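Local coordinates for hydrophilic protein, virA protein (Chromobacterium violaceum, PDB 3BO6) that acts as a phosphothreonine lyase effector of the VirA/SpvC kind, probably removing phosphate from phosphothreonine in host kinases by beta-elimination, at residues Met43-Phe48 and Leu57-Gly61; Arg70-Cys75 and Ser106-Asp112; Ala99-Leu103 and Cys161-Leu166. All coordinates share one frame; numbering follows the deposited sequence.

Interaction 1: residues Met43-Phe48 and Leu57-Gly61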
ATOM      1  N   MET A  43     -11.991  -8.787 -11.660  1.00  9.49           N
ATOM      2  CA  MET A  43     -10.637  -8.324 -11.879  0.50  9.40           C
ATOM      3  C   MET A  43      -9.725  -9.452 -12.377  1.00 11.96           C
ATOM      4  O   MET A  43      -8.798  -9.197 -13.161  1.00 10.48           O
ATOM      5  CB  MET A  43     -10.062  -7.642 -10.647  0.50 11.35           C
ATOM      6  CG  MET A  43      -8.703  -7.048 -10.933  0.50 11.22           C
ATOM      7  SD  MET A  43      -8.230  -5.771  -9.774  0.50  8.71           S
ATOM      8  CE  MET A  43      -6.633  -5.345 -10.451  0.50  4.45           C
ATOM      9  N   ARG A  44     -10.007 -10.698 -12.004  1.00 13.04           N
ATOM     10  CA  ARG A  44      -9.257 -11.835 -12.542  0.70 16.78           C
ATOM     11  C   ARG A  44      -9.380 -11.942 -14.064  1.00 17.96           C
ATOM     12  O   ARG A  44      -8.488 -12.481 -14.742  1.00 22.65           O
ATOM     13  CB  ARG A  44      -9.734 -13.138 -11.898  0.70 19.07           C
ATOM     14  CG  ARG A  44      -9.568 -13.202 -10.384  0.70 14.05           C
ATOM     15  CD  ARG A  44      -9.861 -14.613  -9.864  0.70 19.67           C
ATOM     16  NE  ARG A  44      -8.810 -15.545 -10.250  0.70 17.88           N
ATOM     17  CZ  ARG A  44      -8.960 -16.554 -11.101  0.70 17.25           C
ATOM     18  NH1 ARG A  44     -10.144 -16.804 -11.647  0.70 21.28           N
ATOM     19  NH2 ARG A  44      -7.921 -17.331 -11.389  0.70 18.90           N
ATOM     20  N   GLN A  45     -10.484 -11.439 -14.604  1.00 17.93           N
ATOM     21  CA  GLN A  45     -10.758 -11.547 -16.032  1.00 18.25           C
ATOM     22  C   GLN A  45     -10.202 -10.389 -16.842  1.00 17.99           C
ATOM     23  O   GLN A  45     -10.491 -10.257 -18.034  1.00 20.61           O
ATOM     24  CB  GLN A  45     -12.262 -11.684 -16.275  1.00 18.12           C
ATOM     25  CG  GLN A  45     -12.828 -12.941 -15.679  1.00 18.80           C
ATOM     26  CD  GLN A  45     -12.140 -14.173 -16.224  1.00 20.01           C
ATOM     27  OE1 GLN A  45     -11.839 -14.248 -17.421  1.00 20.83           O
ATOM     28  NE2 GLN A  45     -11.889 -15.151 -15.356  1.00 16.85           N
ATOM     29  N   SER A  46      -9.381  -9.560 -16.207  1.00 13.82           N
ATOM     30  CA  SER A  46      -8.822  -8.416 -16.909  1.00 19.25           C
ATOM     31  C   SER A  46      -7.945  -8.889 -18.041  1.00 19.27           C
ATOM     32  O   SER A  46      -7.740  -8.174 -19.020  1.00 19.70           O
ATOM     33  CB  SER A  46      -7.987  -7.565 -15.965  1.00 13.31           C
ATOM     34  OG  SER A  46      -8.794  -7.044 -14.934  1.00 14.07           O
ATOM     35  N   GLY A  47      -7.416 -10.095 -17.876  1.00 19.31           N
ATOM     36  CA  GLY A  47      -6.447 -10.649 -18.793  1.00 23.62           C
ATOM     37  C   GLY A  47      -5.398  -9.646 -19.218  1.00 25.41           C
ATOM     38  O   GLY A  47      -4.697  -9.025 -18.397  1.00 16.41           O
ATOM     39  N   PHE A  48      -5.315  -9.491 -20.531  1.00 31.09           N
ATOM     40  CA  PHE A  48      -4.318  -8.680 -21.199  1.00 36.48           C
ATOM     41  C   PHE A  48      -4.447  -7.214 -20.807  1.00 29.13           C
ATOM     42  O   PHE A  48      -3.451  -6.521 -20.601  1.00 26.06           O
ATOM     43  CB  PHE A  48      -4.539  -8.825 -22.706  1.00 50.01           C
ATOM     44  CG  PHE A  48      -3.284  -8.785 -23.518  1.00 57.49           C
ATOM     45  CD1 PHE A  48      -3.077  -7.772 -24.439  1.00 61.75           C
ATOM     46  CD2 PHE A  48      -2.319  -9.770 -23.380  1.00 58.76           C
ATOM     47  CE1 PHE A  48      -1.933  -7.735 -25.198  1.00 61.40           C
ATOM     48  CE2 PHE A  48      -1.166  -9.736 -24.139  1.00 60.42           C
ATOM     49  CZ  PHE A  48      -0.974  -8.715 -25.048  1.00 61.29           C
ATOM     50  N   LEU A  57      -6.036  -2.433 -15.717  1.00  9.00           N
ATOM     51  CA  LEU A  57      -6.065  -3.693 -14.990  1.00  7.31           C
ATOM     52  C   LEU A  57      -5.409  -4.804 -15.802  1.00  8.38           C
ATOM     53  O   LEU A  57      -5.593  -4.879 -17.020  1.00 10.34           O
ATOM     54  CB  LEU A  57      -7.501  -4.102 -14.678  1.00 12.00           C
ATOM     55  CG  LEU A  57      -8.435  -3.025 -14.123  1.00  8.67           C
ATOM     56  CD1 LEU A  57      -9.836  -3.606 -13.921  1.00 13.54           C
ATOM     57  CD2 LEU A  57      -7.883  -2.499 -12.801  1.00 11.27           C
ATOM     58  N   GLU A  58      -4.690  -5.692 -15.122  1.00  7.75           N
ATOM     59  CA  GLU A  58      -4.012  -6.803 -15.793  1.00  9.47           C
ATOM     60  C   GLU A  58      -4.072  -8.055 -14.948  1.00 10.92           C
ATOM     61  O   GLU A  58      -3.829  -8.012 -13.744  1.00 10.60           O
ATOM     62  CB  GLU A  58      -2.547  -6.445 -16.054  1.00 17.37           C
ATOM     63  CG  GLU A  58      -2.350  -5.164 -16.837  1.00 33.34           C
ATOM     64  CD  GLU A  58      -0.971  -4.573 -16.632  1.00 44.36           C
ATOM     65  OE1 GLU A  58      -0.505  -3.826 -17.516  1.00 46.04           O
ATOM     66  OE2 GLU A  58      -0.350  -4.860 -15.586  1.00 46.99           O
ATOM     67  N   SER A  59      -4.387  -9.176 -15.581  1.00 12.36           N
ATOM     68  CA  SER A  59      -4.319 -10.463 -14.903  1.00 14.05           C
ATOM     69  C   SER A  59      -4.203 -11.604 -15.917  1.00 23.13           C
ATOM     70  O   SER A  59      -5.213 -12.090 -16.421  1.00 28.62           O
ATOM     71  CB  SER A  59      -5.558 -10.676 -14.032  1.00 18.77           C
ATOM     72  OG  SER A  59      -5.473 -11.892 -13.317  1.00 29.59           O
ATOM     73  N   HIS A  60      -2.976 -12.021 -16.208  1.00 23.40           N
ATOM     74  CA  HIS A  60      -2.748 -13.114 -17.147  1.00 33.52           C
ATOM     75  C   HIS A  60      -1.646 -14.074 -16.674  1.00 38.33           C
ATOM     76  O   HIS A  60      -0.856 -13.742 -15.796  1.00 41.36           O
ATOM     77  CB  HIS A  60      -2.450 -12.573 -18.549  1.00 44.86           C
ATOM     78  CG  HIS A  60      -1.281 -11.642 -18.603  1.00 50.36           C
ATOM     79  ND1 HIS A  60      -1.414 -10.283 -18.787  1.00 54.68           N
ATOM     80  CD2 HIS A  60       0.049 -11.876 -18.489  1.00 55.00           C
ATOM     81  CE1 HIS A  60      -0.222  -9.721 -18.789  1.00 57.69           C
ATOM     82  NE2 HIS A  60       0.687 -10.665 -18.608  1.00 58.52           N
ATOM     83  N   GLY A  61      -1.600 -15.258 -17.286  1.00 43.99           N
ATOM     84  CA  GLY A  61      -0.883 -16.421 -16.768  1.00 42.88           C
ATOM     85  C   GLY A  61       0.554 -16.388 -16.260  1.00 45.90           C
ATOM     86  O   GLY A  61       1.058 -17.421 -15.813  1.00 51.13           O
TER

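Interaction 2: residues Arg70-Cys75 and Ser106-Asp112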
ATOM      1  N   ARG A  70      -2.788   3.507 -12.395  1.00  7.62           N
ATOM      2  CA  ARG A  70      -3.377   4.630 -13.111  1.00  6.49           C
ATOM      3  C   ARG A  70      -2.718   4.849 -14.459  1.00  8.30           C
ATOM      4  O   ARG A  70      -1.492   4.863 -14.574  1.00 10.28           O
ATOM      5  CB  ARG A  70      -3.229   5.912 -12.298  1.00  5.79           C
ATOM      6  CG  ARG A  70      -4.171   6.006 -11.123  1.00  8.34           C
ATOM      7  CD  ARG A  70      -4.095   7.377 -10.484  1.00 10.30           C
ATOM      8  NE  ARG A  70      -5.204   7.626  -9.570  1.00  8.47           N
ATOM      9  CZ  ARG A  70      -5.062   7.904  -8.275  1.00  8.82           C
ATOM     10  NH1 ARG A  70      -3.857   7.939  -7.728  1.00 10.05           N
ATOM     11  NH2 ARG A  70      -6.135   8.131  -7.526  1.00 11.28           N
ATOM     12  N   GLU A  71      -3.546   5.026 -15.486  1.00  8.38           N
ATOM     13  CA  GLU A  71      -3.064   5.397 -16.794  1.00 13.59           C
ATOM     14  C   GLU A  71      -2.349   6.737 -16.697  1.00 12.62           C
ATOM     15  O   GLU A  71      -1.323   6.949 -17.343  1.00 12.89           O
ATOM     16  CB  GLU A  71      -4.247   5.465 -17.755  1.00 13.10           C
ATOM     17  CG  GLU A  71      -3.896   5.832 -19.167  1.00 15.05           C
ATOM     18  CD  GLU A  71      -5.117   5.795 -20.054  1.00 17.12           C
ATOM     19  OE1 GLU A  71      -5.853   4.787 -20.024  1.00 25.16           O
ATOM     20  OE2 GLU A  71      -5.349   6.772 -20.768  1.00 18.59           O
ATOM     21  N   ASN A  72      -2.900   7.638 -15.887  1.00  9.18           N
ATOM     22  CA  ASN A  72      -2.286   8.943 -15.629  1.00  9.07           C
ATOM     23  C   ASN A  72      -1.974   9.076 -14.137  1.00 10.34           C
ATOM     24  O   ASN A  72      -2.860   9.380 -13.335  1.00 11.21           O
ATOM     25  CB  ASN A  72      -3.203  10.084 -16.087  1.00 10.35           C
ATOM     26  CG  ASN A  72      -3.256  10.211 -17.594  1.00 10.35           C
ATOM     27  OD1 ASN A  72      -2.242  10.479 -18.238  1.00 11.89           O
ATOM     28  ND2 ASN A  72      -4.435  10.026 -18.157  1.00 10.80           N
ATOM     29  N   PRO A  73      -0.714   8.832 -13.758  1.00 10.55           N
ATOM     30  CA  PRO A  73      -0.404   8.819 -12.325  1.00 10.30           C
ATOM     31  C   PRO A  73      -0.571  10.190 -11.678  1.00  8.85           C
ATOM     32  O   PRO A  73      -0.305  11.218 -12.306  1.00 14.50           O
ATOM     33  CB  PRO A  73       1.074   8.410 -12.291  1.00 14.89           C
ATOM     34  CG  PRO A  73       1.318   7.721 -13.589  1.00 23.11           C
ATOM     35  CD  PRO A  73       0.437   8.424 -14.581  1.00 14.73           C
ATOM     36  N   GLN A  74      -1.041  10.200 -10.436  1.00  6.84           N
ATOM     37  CA  GLN A  74      -1.108  11.427  -9.658  0.50  7.91           C
ATOM     38  C   GLN A  74       0.222  11.779  -8.987  1.00 10.24           C
ATOM     39  O   GLN A  74       0.486  12.946  -8.713  1.00 13.06           O
ATOM     40  CB  GLN A  74      -2.209  11.315  -8.604  0.50  9.23           C
ATOM     41  CG  GLN A  74      -3.598  11.307  -9.209  0.50 10.48           C
ATOM     42  CD  GLN A  74      -3.988  12.663  -9.746  0.50 11.49           C
ATOM     43  OE1 GLN A  74      -4.400  12.794 -10.895  0.50 15.09           O
ATOM     44  NE2 GLN A  74      -3.844  13.687  -8.918  0.50 14.83           N
ATOM     45  N   CYS A  75       1.042  10.770  -8.706  1.00  8.61           N
ATOM     46  CA  CYS A  75       2.353  11.006  -8.099  1.00  8.22           C
ATOM     47  C   CYS A  75       3.411  11.013  -9.188  1.00  9.78           C
ATOM     48  O   CYS A  75       3.518  10.060  -9.967  1.00 11.19           O
ATOM     49  CB  CYS A  75       2.667   9.947  -7.036  1.00 10.90           C
ATOM     50  SG  CYS A  75       1.611  10.089  -5.579  1.00 16.16           S
ATOM     51  N   SER A 106     -10.489   4.900  -5.947  1.00  5.49           N
ATOM     52  CA  SER A 106     -10.960   6.271  -5.742  1.00  9.47           C
ATOM     53  C   SER A 106     -10.175   7.303  -6.544  1.00  6.67           C
ATOM     54  O   SER A 106      -8.940   7.236  -6.613  1.00  8.26           O
ATOM     55  CB  SER A 106     -10.872   6.630  -4.254  1.00  7.41           C
ATOM     56  OG  SER A 106     -11.165   8.012  -4.021  1.00  6.77           O
ATOM     57  N   VAL A 107     -10.880   8.295  -7.097  1.00  8.65           N
ATOM     58  CA  VAL A 107     -10.235   9.428  -7.759  0.50  9.63           C
ATOM     59  C   VAL A 107      -9.315  10.179  -6.780  1.00  9.45           C
ATOM     60  O   VAL A 107      -8.385  10.903  -7.185  1.00 10.06           O
ATOM     61  CB  VAL A 107     -11.291  10.406  -8.323  0.50 11.95           C
ATOM     62  CG1 VAL A 107     -12.180  10.939  -7.205  0.50 12.68           C
ATOM     63  CG2 VAL A 107     -10.625  11.548  -9.068  0.50 13.10           C
ATOM     64  N   ASP A 108      -9.579  10.014  -5.487  1.00  6.65           N
ATOM     65  CA  ASP A 108      -8.834  10.706  -4.446  1.00  6.17           C
ATOM     66  C   ASP A 108      -7.732   9.861  -3.807  1.00  7.05           C
ATOM     67  O   ASP A 108      -7.024  10.333  -2.923  1.00  7.73           O
ATOM     68  CB  ASP A 108      -9.795  11.208  -3.351  1.00  9.03           C
ATOM     69  CG  ASP A 108     -10.829  12.192  -3.873  1.00 10.71           C
ATOM     70  OD1 ASP A 108     -10.478  13.078  -4.687  1.00 11.70           O
ATOM     71  OD2 ASP A 108     -12.002  12.067  -3.471  1.00 10.37           O
ATOM     72  N   SER A 109      -7.577   8.611  -4.251  1.00  7.26           N
ATOM     73  CA  SER A 109      -6.569   7.757  -3.650  1.00  6.83           C
ATOM     74  C   SER A 109      -5.175   8.280  -3.960  1.00  7.05           C
ATOM     75  O   SER A 109      -4.904   8.680  -5.091  1.00  7.15           O
ATOM     76  CB  SER A 109      -6.665   6.333  -4.193  1.00  6.02           C
ATOM     77  OG  SER A 109      -5.511   5.602  -3.778  1.00  5.67           O
ATOM     78  N   PRO A 110      -4.273   8.256  -2.964  1.00  6.87           N
ATOM     79  CA  PRO A 110      -2.881   8.648  -3.207  1.00  5.06           C
ATOM     80  C   PRO A 110      -2.031   7.505  -3.760  1.00  7.42           C
ATOM     81  O   PRO A 110      -0.849   7.730  -3.970  1.00 10.15           O
ATOM     82  CB  PRO A 110      -2.387   9.025  -1.811  1.00  9.16           C
ATOM     83  CG  PRO A 110      -3.136   8.115  -0.914  1.00  8.23           C
ATOM     84  CD  PRO A 110      -4.509   7.894  -1.558  1.00  6.54           C
ATOM     85  N   ILE A 111      -2.612   6.326  -3.989  1.00  4.63           N
ATOM     86  CA  ILE A 111      -1.873   5.160  -4.446  1.00  5.08           C
ATOM     87  C   ILE A 111      -2.122   4.943  -5.942  1.00  5.45           C
ATOM     88  O   ILE A 111      -3.224   4.573  -6.356  1.00  7.40           O
ATOM     89  CB  ILE A 111      -2.262   3.899  -3.643  1.00  6.27           C
ATOM     90  CG1 ILE A 111      -1.995   4.116  -2.137  1.00  6.36           C
ATOM     91  CG2 ILE A 111      -1.546   2.642  -4.210  1.00  6.50           C
ATOM     92  CD1 ILE A 111      -0.520   4.413  -1.787  1.00  7.91           C
ATOM     93  N   ASP A 112      -1.088   5.165  -6.750  1.00  5.34           N
ATOM     94  CA  ASP A 112      -1.179   5.007  -8.205  1.00  7.07           C
ATOM     95  C   ASP A 112      -1.163   3.556  -8.680  1.00  6.69           C
ATOM     96  O   ASP A 112      -1.628   3.267  -9.776  1.00  7.45           O
ATOM     97  CB  ASP A 112      -0.015   5.715  -8.893  1.00  7.50           C
ATOM     98  CG  ASP A 112      -0.164   7.223  -8.936  1.00  8.28           C
ATOM     99  OD1 ASP A 112      -1.297   7.754  -8.897  1.00  7.96           O
ATOM    100  OD2 ASP A 112       0.887   7.887  -9.071  1.00  9.16           O
TER

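Interaction 3: residues Ala99-Leu103 and Cys161-Leu166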
ATOM      1  N   ALA A  99     -14.706  -4.767   0.058  1.00  8.06           N
ATOM      2  CA  ALA A  99     -14.717  -3.717   1.081  1.00  7.71           C
ATOM      3  C   ALA A  99     -13.779  -2.553   0.738  1.00  7.11           C
ATOM      4  O   ALA A  99     -14.037  -1.420   1.117  1.00  8.01           O
ATOM      5  CB  ALA A  99     -14.361  -4.288   2.461  1.00  8.41           C
ATOM      6  N   LEU A 100     -12.686  -2.847   0.037  1.00  6.42           N
ATOM      7  CA  LEU A 100     -11.642  -1.868  -0.262  1.00  6.49           C
ATOM      8  C   LEU A 100     -11.705  -1.244  -1.647  1.00  4.87           C
ATOM      9  O   LEU A 100     -11.009  -0.273  -1.911  1.00  6.12           O
ATOM     10  CB  LEU A 100     -10.252  -2.504  -0.096  1.00  6.61           C
ATOM     11  CG  LEU A 100      -9.894  -2.955   1.319  1.00  7.34           C
ATOM     12  CD1 LEU A 100      -8.475  -3.501   1.372  1.00  8.52           C
ATOM     13  CD2 LEU A 100     -10.071  -1.798   2.287  1.00 10.08           C
ATOM     14  N   SER A 101     -12.521  -1.796  -2.539  1.00  6.72           N
ATOM     15  CA  SER A 101     -12.469  -1.341  -3.924  1.00  6.08           C
ATOM     16  C   SER A 101     -12.892   0.133  -4.063  1.00  4.98           C
ATOM     17  O   SER A 101     -12.369   0.851  -4.925  1.00  5.95           O
ATOM     18  CB  SER A 101     -13.282  -2.249  -4.851  1.00  5.86           C
ATOM     19  OG  SER A 101     -14.651  -2.174  -4.485  1.00  9.74           O
ATOM     20  N   GLY A 102     -13.818   0.593  -3.217  1.00  5.86           N
ATOM     21  CA  GLY A 102     -14.191   2.005  -3.219  1.00  8.16           C
ATOM     22  C   GLY A 102     -12.987   2.916  -3.048  1.00  5.70           C
ATOM     23  O   GLY A 102     -12.832   3.921  -3.748  1.00  6.34           O
ATOM     24  N   LEU A 103     -12.129   2.559  -2.099  1.00  3.75           N
ATOM     25  CA  LEU A 103     -10.918   3.321  -1.807  1.00  5.93           C
ATOM     26  C   LEU A 103      -9.816   3.077  -2.843  1.00  3.82           C
ATOM     27  O   LEU A 103      -9.169   4.009  -3.300  1.00  5.89           O
ATOM     28  CB  LEU A 103     -10.395   2.981  -0.400  1.00  5.55           C
ATOM     29  CG  LEU A 103     -11.135   3.697   0.743  1.00  6.64           C
ATOM     30  CD1 LEU A 103     -10.910   3.000   2.087  1.00  8.33           C
ATOM     31  CD2 LEU A 103     -10.733   5.159   0.800  1.00  7.93           C
ATOM     32  N   CYS A 161      -8.064   4.916   6.663  1.00  6.08           N
ATOM     33  CA  CYS A 161      -9.353   4.619   6.063  0.50  9.66           C
ATOM     34  C   CYS A 161      -9.483   3.161   5.608  1.00  7.65           C
ATOM     35  O   CYS A 161     -10.555   2.555   5.693  1.00  8.70           O
ATOM     36  CB  CYS A 161      -9.574   5.533   4.879  0.50  9.26           C
ATOM     37  SG  CYS A 161     -11.275   5.826   4.641  0.50 17.99           S
ATOM     38  N   LEU A 162      -8.392   2.586   5.106  1.00  5.97           N
ATOM     39  CA  LEU A 162      -8.383   1.178   4.722  1.00  6.77           C
ATOM     40  C   LEU A 162      -8.663   0.345   5.977  1.00  6.75           C
ATOM     41  O   LEU A 162      -9.474  -0.590   5.952  1.00  6.37           O
ATOM     42  CB  LEU A 162      -7.032   0.789   4.102  1.00  6.00           C
ATOM     43  CG  LEU A 162      -6.676   1.454   2.767  1.00  5.81           C
ATOM     44  CD1 LEU A 162      -5.216   1.157   2.422  1.00  8.61           C
ATOM     45  CD2 LEU A 162      -7.598   1.014   1.613  1.00  8.32           C
ATOM     46  N   GLU A 163      -7.996   0.699   7.071  1.00  7.83           N
ATOM     47  CA  GLU A 163      -8.168   0.007   8.341  1.00  7.38           C
ATOM     48  C   GLU A 163      -9.618   0.127   8.799  1.00  7.88           C
ATOM     49  O   GLU A 163     -10.218  -0.862   9.213  1.00  9.66           O
ATOM     50  CB  GLU A 163      -7.237   0.593   9.418  1.00  6.73           C
ATOM     51  CG  GLU A 163      -5.766   0.213   9.265  1.00  8.70           C
ATOM     52  CD  GLU A 163      -5.409  -1.090   9.957  1.00  9.65           C
ATOM     53  OE1 GLU A 163      -5.986  -1.394  11.029  1.00 11.26           O
ATOM     54  OE2 GLU A 163      -4.533  -1.818   9.435  1.00  7.30           O
ATOM     55  N   SER A 164     -10.171   1.335   8.752  1.00  8.10           N
ATOM     56  CA  SER A 164     -11.547   1.523   9.213  0.50  9.09           C
ATOM     57  C   SER A 164     -12.551   0.750   8.352  1.00  9.09           C
ATOM     58  O   SER A 164     -13.454   0.116   8.896  1.00  8.43           O
ATOM     59  CB  SER A 164     -11.909   3.011   9.351  0.50  8.76           C
ATOM     60  OG  SER A 164     -11.964   3.671   8.100  0.50  8.95           O
ATOM     61  N   ARG A 165     -12.384   0.760   7.032  1.00  6.74           N
ATOM     62  CA  ARG A 165     -13.293   0.030   6.158  1.00  6.74           C
ATOM     63  C   ARG A 165     -13.200  -1.476   6.387  1.00  8.07           C
ATOM     64  O   ARG A 165     -14.215  -2.161   6.355  1.00  8.52           O
ATOM     65  CB  ARG A 165     -13.069   0.340   4.664  1.00  7.72           C
ATOM     66  CG  ARG A 165     -13.831   1.567   4.084  1.00 10.14           C
ATOM     67  CD  ARG A 165     -15.344   1.483   4.262  1.00 11.14           C
ATOM     68  NE  ARG A 165     -16.058   2.387   3.350  1.00 13.04           N
ATOM     69  CZ  ARG A 165     -17.264   2.913   3.580  1.00 12.72           C
ATOM     70  NH1 ARG A 165     -17.898   2.699   4.731  1.00 15.77           N
ATOM     71  NH2 ARG A 165     -17.822   3.685   2.656  1.00 12.56           N
ATOM     72  N   LEU A 166     -11.999  -1.996   6.625  1.00  6.83           N
ATOM     73  CA  LEU A 166     -11.851  -3.435   6.840  1.00  7.54           C
ATOM     74  C   LEU A 166     -12.542  -3.843   8.121  1.00  8.14           C
ATOM     75  O   LEU A 166     -13.288  -4.819   8.134  1.00  7.67           O
ATOM     76  CB  LEU A 166     -10.378  -3.865   6.847  1.00  6.47           C
ATOM     77  CG  LEU A 166      -9.762  -3.802   5.451  1.00  5.17           C
ATOM     78  CD1 LEU A 166      -8.228  -3.777   5.547  1.00  7.30           C
ATOM     79  CD2 LEU A 166     -10.270  -4.980   4.574  1.00  6.12           C
TER

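Interaction 1: residues Met43-Phe48 and Leu57-Gly61
Gly47 and Ser59 make the main polar link between the loop after helix 40-44 and the chain of strand 55-59. Ser59 N donates to Gly47 O at 2.8 Å, nearly straight (164°). Two CA-H...O contacts flank this bond. Gly47 CA lies 3.0 Å from Ser59 O, and Glu58 CA lies 3.5 Å from Gly47 O. His60 also presents its ring edge to Gly47 O.

The serine hydroxyls add bonds of unequal strength. Ser59 OG gives a weak bond to Arg44 O at 3.4 Å; its first torsion (-177°) sets OG opposite the backbone N. Ser46 OG turns back within its own segment and donates to Met43 O at 2.8 Å. Ser46 N uses the same oxygen from the same face.

Van der Waals contact sits beside these bonds. Ser46 OG presses on Leu57 CB at 3.2 Å. Met43 CE approaches Leu57 CD2 at 3.9 Å, though Met43 has two conformers, so this touch is not certain. Strand 65-70 lies next to the contact, and Arg44 forms a salt bridge with Asp118.

One firm backbone bond, aided by weaker contacts, joins this corner to strand 55-59, the second strand of the sheet.

Interaction 2: residues Arg70-Cys75 and Ser106-Asp112
Arg70 and Asp112 meet in a salt bridge, NH1 to OD1 at 2.8 Å. The bond reaches OD1 on its anti side and lies in the guanidinium plane, which stands 81° from the carboxylate plane. The same end of Arg70 also grips Ser109 O with two nitrogens, NH1 at 2.9 Å and NH2 at 2.8 Å. Both bonds lie in the guanidinium plane. The extended run from CG to NE carries the head across to the loop 106-112.

Backbone N-H groups also hold the Asp112 carboxylate. Gln74 N donates to OD1 at 2.9 Å, from the face of the carboxylate opposite Arg70 NH1. Cys75 N donates to the syn lone pair of Asp112 OD2 at 2.9 Å. Pro73 CB packs near OD2 as well. The backbone of Arg70 adds a bond, from N to Asp112 O at 2.9 Å, where strands 65-70 and 113-117 run side by side in the antiparallel sheet.

The loop begins with a type I beta turn, Ser106 to Ser109, and ST turns start at Ser106 and Ser109. Ser106 OG accepts from Asp108 N, and Ser109 OG accepts from Ile111 N at 3.0 Å. Further out, Lys139 forms a second salt bridge to Asp112 OD2. Arg32 pairs with Asp108 and takes a hydrogen bond from Ser106 OG on its carbonyl oxygen. Phe158 of helix 149-168 packs against Ser109, Pro110 and Ile111.

Interaction 3: residues Ala99-Leu103 and Cys161-Leu166
The helical segments Ala99-Leu103 and Cys161-Leu166 run roughly antiparallel, their short axes at 150° and 9.5 Å apart at closest approach. Helix 93-104 is kinked here, where Gly102 and Leu103 lack the usual bond to the preceding turn. No hydrogen bond crosses the contact, and leucine side chains do most of the joining.

Leu100 reaches in with its CD2 branch. That methyl lies 3.8 Å from Leu162 CD2 and also 3.8 Å from Leu166 CG. The Leu100 side chain crosses those of Leu162 and Leu166 at about a right angle. The first torsion of Leu100 (-64°) places CG beside the backbone N, and this swings the branch from the flank of its helix towards the pair. On Leu166, CD2 also touches Leu100 CG at 3.9 Å.

Leu103 CD1 sits one turn further along. It lies over the backbone of Cys161, 3.7 Å from its O, and meets Leu162 CD2 at 3.9 Å. Arg165 CG packs on the same methyl at 3.8 Å. The aliphatic base of this arginine thus borders the leucines, while its charged head pairs with Glu168 and Glu33. Ala99 CB points to the facing helix, and Ala99 O lies 4.1 Å from Arg165 CB.

Ile86 of strand 82-86 packs against Leu100, Leu162 and Leu166 together, so the two helices lie side by side against the antiparallel sheet.

Overall arrangement
The three contacts lie in one antiparallel sheet fold with flanking helices. Interaction 1 is near one edge of the sheet, on strand 55-59, next to the outermost strand 49-52. Its centre is about 20 Å from that of interaction 2 and 22 Å from that of interaction 3. It touches neither; the nearest atoms are about 8 Å away. Strand 65-70, its neighbour, leads into interaction 2. Interactions 2 and 3 have centres about 16 Å apart and do touch, with Ser109 CB 3.5 Å from Leu103 O. Their segments alternate along the chain. Helix 149-168 supplies one side of interaction 3 and packs, through Phe158, on the loop of interaction 2.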